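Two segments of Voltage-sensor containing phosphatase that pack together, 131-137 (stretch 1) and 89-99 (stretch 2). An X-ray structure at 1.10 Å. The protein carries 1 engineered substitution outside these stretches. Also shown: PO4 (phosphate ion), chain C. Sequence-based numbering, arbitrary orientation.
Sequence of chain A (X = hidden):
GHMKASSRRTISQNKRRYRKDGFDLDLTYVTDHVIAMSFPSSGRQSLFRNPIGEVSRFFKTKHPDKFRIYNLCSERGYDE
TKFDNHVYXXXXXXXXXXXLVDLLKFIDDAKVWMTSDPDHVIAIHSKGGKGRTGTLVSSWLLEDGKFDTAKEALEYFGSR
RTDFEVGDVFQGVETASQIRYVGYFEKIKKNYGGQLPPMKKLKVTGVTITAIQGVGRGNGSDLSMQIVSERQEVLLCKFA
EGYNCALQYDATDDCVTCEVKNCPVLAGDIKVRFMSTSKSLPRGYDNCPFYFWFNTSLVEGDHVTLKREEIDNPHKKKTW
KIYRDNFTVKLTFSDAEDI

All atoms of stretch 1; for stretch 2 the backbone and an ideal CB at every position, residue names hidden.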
ATOM      1  N   GLY A 131       0.477   7.287  -3.828  1.00 16.78           N
ATOM      2  CA  GLY A 131       0.565   5.868  -3.541  1.00 15.74           C
ATOM      3  C   GLY A 131      -0.757   5.185  -3.242  1.00 14.80           C
ATOM      4  O   GLY A 131      -1.087   4.151  -3.847  1.00 14.83           O
ATOM      5  N   ARG A 132      -1.522   5.702  -2.284  1.00 14.85           N
ATOM      6  CA  ARG A 132      -2.792   5.043  -1.962  1.00 14.75           C
ATOM      7  C   ARG A 132      -3.763   5.158  -3.129  1.00 14.13           C
ATOM      8  O   ARG A 132      -4.430   4.191  -3.511  1.00 14.25           O
ATOM      9  CB  ARG A 132      -3.400   5.667  -0.696  1.00 14.89           C
ATOM     10  CG  ARG A 132      -2.623   5.284   0.568  1.00 14.87           C
ATOM     11  CD  ARG A 132      -3.142   6.057   1.764  1.00 14.74           C
ATOM     12  NE  ARG A 132      -2.713   7.446   1.738  1.00 14.53           N
ATOM     13  CZ  ARG A 132      -2.922   8.297   2.730  1.00 14.57           C
ATOM     14  NH1 ARG A 132      -3.639   7.910   3.793  1.00 14.67           N
ATOM     15  NH2 ARG A 132      -2.438   9.536   2.667  1.00 15.90           N
ATOM     16  N   THR A 133      -3.840   6.356  -3.698  1.00 14.39           N
ATOM     17  CA  THR A 133      -4.670   6.596  -4.875  1.00 14.51           C
ATOM     18  C   THR A 133      -4.313   5.622  -6.002  1.00 14.49           C
ATOM     19  O   THR A 133      -5.204   5.024  -6.633  1.00 15.05           O
ATOM     20  CB  THR A 133      -4.567   8.065  -5.288  1.00 14.63           C
ATOM     21  OG1 THR A 133      -5.241   8.853  -4.316  1.00 15.25           O
ATOM     22  CG2 THR A 133      -5.235   8.328  -6.619  1.00 16.16           C
ATOM     23  N   GLY A 134      -3.021   5.456  -6.272  1.00 14.72           N
ATOM     24  CA  GLY A 134      -2.612   4.571  -7.348  1.00 15.18           C
ATOM     25  C   GLY A 134      -2.993   3.123  -7.096  1.00 14.56           C
ATOM     26  O   GLY A 134      -3.263   2.379  -8.035  1.00 15.08           O
ATOM     27  N   THR A 135      -3.006   2.692  -5.836  1.00 14.68           N
ATOM     28  CA  THR A 135      -3.369   1.318  -5.516  1.00 14.79           C
ATOM     29  C   THR A 135      -4.815   1.072  -5.970  1.00 14.18           C
ATOM     30  O   THR A 135      -5.124   0.042  -6.597  1.00 14.75           O
ATOM     31  CB  THR A 135      -3.258   1.061  -3.994  1.00 15.42           C
ATOM     32  OG1 THR A 135      -1.958   1.417  -3.520  1.00 16.34           O
ATOM     33  CG2 THR A 135      -3.513  -0.371  -3.643  1.00 15.82           C
ATOM     34  N   LEU A 136      -5.723   1.989  -5.621  1.00 14.05           N
ATOM     35  CA  LEU A 136      -7.128   1.796  -5.965  1.00 14.08           C
ATOM     36  C   LEU A 136      -7.430   2.122  -7.426  1.00 14.35           C
ATOM     37  O   LEU A 136      -8.248   1.434  -8.032  1.00 14.50           O
ATOM     38  CB  LEU A 136      -8.054   2.541  -4.996  1.00 14.52           C
ATOM     39  CG  LEU A 136      -8.404   1.745  -3.721  1.00 14.82           C
ATOM     40  CD1 LEU A 136      -7.160   1.436  -2.875  1.00 16.25           C
ATOM     41  CD2 LEU A 136      -9.463   2.445  -2.916  1.00 15.48           C
ATOM     42  N   VAL A 137      -6.804   3.162  -7.973  1.00 14.48           N
ATOM     43  CA  VAL A 137      -7.024   3.463  -9.377  1.00 14.88           C
ATOM     44  C   VAL A 137      -6.566   2.287 -10.243  1.00 14.10           C
ATOM     45  O   VAL A 137      -7.254   1.879 -11.185  1.00 14.69           O
ATOM     46  CB  VAL A 137      -6.330   4.771  -9.824  1.00 15.11           C
ATOM     47  CG1 VAL A 137      -6.341   4.899 -11.344  1.00 16.40           C
ATOM     48  CG2 VAL A 137      -6.970   5.984  -9.198  1.00 17.15           C
ATOM     49  N   UNK A  89     -15.470   6.585   2.101  1.00 15.91           N
ATOM     50  CA  UNK A  89     -14.161   6.544   2.764  1.00 15.63           C
ATOM     51  C   UNK A  89     -13.579   5.144   2.783  1.00 15.43           C
ATOM     52  O   UNK A  89     -14.260   4.165   3.099  1.00 16.82           O
ATOM     53  CB  UNK A  89     -14.273   7.072   4.196  1.00 15.63           C
ATOM     54  N   UNK A  90     -12.296   5.053   2.448  1.00 15.21           N
ATOM     55  CA  UNK A  90     -11.509   3.830   2.599  1.00 16.42           C
ATOM     56  C   UNK A  90     -10.385   4.186   3.576  1.00 15.80           C
ATOM     57  O   UNK A  90      -9.594   5.090   3.293  1.00 17.35           O
ATOM     58  CB  UNK A  90     -10.970   3.319   1.262  1.00 16.42           C
ATOM     59  N   UNK A  91     -10.325   3.519   4.725  1.00 15.29           N
ATOM     60  CA  UNK A  91      -9.410   3.947   5.785  1.00 15.59           C
ATOM     61  C   UNK A  91      -8.037   3.325   5.561  1.00 15.85           C
ATOM     62  O   UNK A  91      -7.789   2.213   6.004  1.00 20.30           O
ATOM     63  CB  UNK A  91      -9.953   3.564   7.163  1.00 15.59           C
ATOM     64  N   UNK A  92      -7.178   3.999   4.825  1.00 14.18           N
ATOM     65  CA  UNK A  92      -5.831   3.487   4.526  1.00 14.06           C
ATOM     66  C   UNK A  92      -4.825   4.442   5.162  1.00 13.48           C
ATOM     67  O   UNK A  92      -4.889   5.656   4.960  1.00 14.12           O
ATOM     68  CB  UNK A  92      -5.595   3.359   3.020  1.00 14.06           C
ATOM     69  N   UNK A  93      -3.871   3.907   5.935  1.00 13.87           N
ATOM     70  CA  UNK A  93      -2.800   4.749   6.453  1.00 14.51           C
ATOM     71  C   UNK A  93      -1.834   5.120   5.330  1.00 13.96           C
ATOM     72  O   UNK A  93      -1.559   4.310   4.430  1.00 14.09           O
ATOM     73  CB  UNK A  93      -2.057   4.040   7.587  1.00 14.51           C
ATOM     74  N   UNK A  94      -1.278   6.322   5.404  1.00 14.45           N
ATOM     75  CA  UNK A  94      -0.328   6.755   4.386  1.00 14.82           C
ATOM     76  C   UNK A  94       0.814   5.739   4.291  1.00 14.17           C
ATOM     77  O   UNK A  94       1.290   5.216   5.319  1.00 14.64           O
ATOM     78  CB  UNK A  94       0.211   8.151   4.704  1.00 14.82           C
ATOM     79  N   UNK A  95       1.216   5.425   3.064  1.00 14.52           N
ATOM     80  CA  UNK A  95       2.328   4.479   2.839  1.00 14.75           C
ATOM     81  C   UNK A  95       1.968   3.053   3.213  1.00 13.80           C
ATOM     82  O   UNK A  95       2.862   2.223   3.370  1.00 14.29           O
ATOM     83  CB  UNK A  95       3.559   4.912   3.639  1.00 14.75           C
ATOM     84  N   UNK A  96       0.666   2.764   3.287  1.00 14.05           N
ATOM     85  CA  UNK A  96       0.187   1.440   3.611  1.00 13.88           C
ATOM     86  C   UNK A  96      -0.920   1.033   2.626  1.00 13.74           C
ATOM     87  O   UNK A  96      -1.099   1.670   1.584  1.00 14.28           O
ATOM     88  CB  UNK A  96      -0.319   1.392   5.054  1.00 13.88           C
ATOM     89  N   UNK A  97      -1.621  -0.059   2.923  1.00 14.15           N
ATOM     90  CA  UNK A  97      -2.557  -0.682   1.991  1.00 14.63           C
ATOM     91  C   UNK A  97      -3.910  -0.847   2.638  1.00 14.37           C
ATOM     92  O   UNK A  97      -4.023  -0.953   3.861  1.00 15.10           O
ATOM     93  CB  UNK A  97      -2.032  -2.037   1.512  1.00 14.63           C
ATOM     94  N   UNK A  98      -4.966  -0.936   1.814  1.00 14.68           N
ATOM     95  CA  UNK A  98      -6.272  -1.352   2.334  1.00 14.98           C
ATOM     96  C   UNK A  98      -6.231  -2.851   2.664  1.00 15.16           C
ATOM     97  O   UNK A  98      -5.455  -3.609   2.080  1.00 16.21           O
ATOM     98  CB  UNK A  98      -7.382  -1.049   1.326  1.00 14.98           C
ATOM     99  N   UNK A  99      -7.135  -3.276   3.536  1.00 15.52           N
ATOM    100  CA  UNK A  99      -7.364  -4.708   3.646  1.00 15.97           C
ATOM    101  C   UNK A  99      -7.944  -5.214   2.317  1.00 14.88           C
ATOM    102  O   UNK A  99      -8.576  -4.447   1.572  1.00 14.43           O
ATOM    103  CB  UNK A  99      -8.299  -5.025   4.815  1.00 15.97           C
TER
HETATM  104  P   PO4 C   2      -0.708   9.487  -0.868  0.56 16.41           P
HETATM  105  O1  PO4 C   2       0.603   9.004  -0.224  0.56 20.48           O
HETATM  106  O2  PO4 C   2      -1.511  10.199   0.195  0.56 19.79           O
HETATM  107  O3  PO4 C   2      -0.337  10.433  -1.976  0.56 22.48           O
HETATM  108  O4  PO4 C   2      -1.445   8.329  -1.385  0.56 22.12           O

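Position 89 is extended strand, and nothing of the helix comes within reach of its CB. Stretch 1 sets no rule here, and the deposited Arg 89 leaves the helix alone.

At 90 the CA-to-CB bond points toward the helix, and the ideal CB sits 4.5 Å from Leu 136 CD2. A strand backbone meeting a leucine methyl favours a beta-branched or other modest apolar side chain. The residue is Val 90, whose CG2 lies 4.0 Å from Leu 136 CD2.

Strand alternation turns 91 away, so many residues would serve; it is Met 91.

Position 92 faces the helix again. Its ideal CB is 3.9 Å from Arg 132 CD, and Leu 136 offers a methyl further along, so a branched aliphatic long enough to meet both is suited; leucine or isoleucine would be natural candidates. Ile 92 does this: its CG2 lies 3.7 Å from Arg 132 CD, and its CD1 3.9 Å from Leu 136 CD1. The backbone works too, whatever the side chain, for Arg 132 NH1 donates a 2.8 Å hydrogen bond to Ile 92 O at the edge of the guanidinium.

Position 93 points away and opens a type II turn that runs to 96; small polar residues fit such a start. It is Asp 93.

At 94 the CB points sideways, yet its ideal position is 3.6 Å from Arg 132 NH2. That positive charge invites an acid, but the phosphate's negative charge nearby argues against one, so a neutral polar group is as reasonable. Asp 94 makes a salt bridge, OD2 to Arg 132 NH2 at 3.4 Å, but the oxygen lies well out of the guanidinium plane and no N-H points at it: charge alone counts. Arg 132 NH2 donates instead to PO4 O2, at 2.7 Å, near the guanidinium plane. Asp 94 OD2 is also 2.7 Å from PO4 O1, so close for two oxygens that an acid group probably holds a proton.

Position 95 has phi/psi of 69/20, a left-handed conformation easy for glycine and tolerable for asparagine or other residues. Its CB points away; the residue is His 95.

Position 96 also points away, leaving its carbonyl to face the helix. Stretch 1 asks little of the side chain, so many residues would serve, and a polar one could bond back to the turn. Asn 96 does so, ND2 donating to Asp 94 O at 2.9 Å, while one water donates both to Asn 96 O (2.9 Å) and to Thr 135 OG1 (3.0 Å).

Position 97, sideways and extended, suits a beta-branched residue: Val 97.

Position 98 points toward Leu 136 with phi -72, which permits proline or a small aliphatic. Pro 98 places CG 4.1 Å from Leu 136 CD1.

Position 99 is out of reach, so stretch 1 leaves the choice open; Thr 99 is an N-cap, its side chain capping a backbone N just past the stretch.

Stretch 2 (89-99) RVMIDDHNVPT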
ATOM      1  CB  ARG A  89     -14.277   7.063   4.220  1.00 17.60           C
ATOM      2  CG  ARG A  89     -14.433   8.602   4.358  1.00 19.59           C
ATOM      3  CD  ARG A  89     -14.187   9.143   5.750  1.00 20.80           C
ATOM      4  NE  ARG A  89     -12.768   9.085   6.140  1.00 21.22           N
ATOM      5  CZ  ARG A  89     -12.286   9.537   7.311  1.00 19.32           C
ATOM      6  NH1 ARG A  89     -13.105  10.082   8.207  1.00 19.98           N
ATOM      7  NH2 ARG A  89     -10.984   9.448   7.625  1.00 18.63           N
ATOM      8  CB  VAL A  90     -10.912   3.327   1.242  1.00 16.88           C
ATOM      9  CG1 VAL A  90     -10.321   1.947   1.424  1.00 18.44           C
ATOM     10  CG2 VAL A  90     -11.956   3.318   0.128  1.00 18.31           C
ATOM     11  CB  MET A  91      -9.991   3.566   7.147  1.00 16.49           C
ATOM     12  CG  MET A  91     -11.339   4.230   7.404  1.00 16.90           C
ATOM     13  SD  MET A  91     -11.256   6.021   7.600  1.00 17.48           S
ATOM     14  CE  MET A  91     -10.764   6.155   9.315  1.00 20.04           C
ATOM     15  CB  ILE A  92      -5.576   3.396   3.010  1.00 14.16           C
ATOM     16  CG1 ILE A  92      -6.718   2.638   2.295  1.00 14.81           C
ATOM     17  CG2 ILE A  92      -4.235   2.698   2.780  1.00 15.25           C
ATOM     18  CD1 ILE A  92      -6.615   2.713   0.789  1.00 15.36           C
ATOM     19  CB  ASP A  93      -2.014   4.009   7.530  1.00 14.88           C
ATOM     20  CG  ASP A  93      -2.803   3.707   8.771  1.00 15.66           C
ATOM     21  OD1 ASP A  93      -3.908   4.236   8.988  1.00 17.04           O
ATOM     22  OD2 ASP A  93      -2.262   2.918   9.587  1.00 17.95           O
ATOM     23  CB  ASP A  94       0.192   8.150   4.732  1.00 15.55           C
ATOM     24  CG  ASP A  94       0.748   8.896   3.532  1.00 16.71           C
ATOM     25  OD1 ASP A  94       1.153  10.065   3.711  1.00 19.66           O
ATOM     26  OD2 ASP A  94       0.737   8.327   2.426  1.00 17.11           O
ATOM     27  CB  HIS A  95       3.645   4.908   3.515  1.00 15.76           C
ATOM     28  CG  HIS A  95       3.906   6.351   3.386  1.00 19.19           C
ATOM     29  ND1 HIS A  95       4.073   6.988   2.177  1.00 21.58           N
ATOM     30  CD2 HIS A  95       4.003   7.295   4.336  1.00 20.34           C
ATOM     31  CE1 HIS A  95       4.264   8.281   2.396  1.00 21.75           C
ATOM     32  NE2 HIS A  95       4.246   8.490   3.701  1.00 22.95           N
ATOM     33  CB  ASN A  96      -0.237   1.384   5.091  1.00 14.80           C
ATOM     34  CG  ASN A  96       0.979   1.416   6.005  1.00 14.51           C
ATOM     35  OD1 ASN A  96       1.612   0.381   6.240  1.00 15.36           O
ATOM     36  ND2 ASN A  96       1.336   2.584   6.510  1.00 15.59           N
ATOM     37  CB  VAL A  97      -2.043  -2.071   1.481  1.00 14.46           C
ATOM     38  CG1 VAL A  97      -0.831  -1.890   0.571  1.00 17.21           C
ATOM     39  CG2 VAL A  97      -1.768  -3.025   2.628  1.00 16.82           C
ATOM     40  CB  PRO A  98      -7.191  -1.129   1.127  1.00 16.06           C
ATOM     41  CG  PRO A  98      -6.315  -1.417  -0.058  1.00 15.93           C
ATOM     42  CD  PRO A  98      -4.963  -0.823   0.336  1.00 15.13           C
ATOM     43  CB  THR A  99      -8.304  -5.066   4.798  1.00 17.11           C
ATOM     44  OG1 THR A  99      -9.597  -4.507   4.523  1.00 16.97           O
ATOM     45  CG2 THR A  99      -7.755  -4.613   6.139  1.00 19.53           C
TER
HETATM   46  O   HOH W   1      -2.926   1.766  -0.663  0.90 19.04           O
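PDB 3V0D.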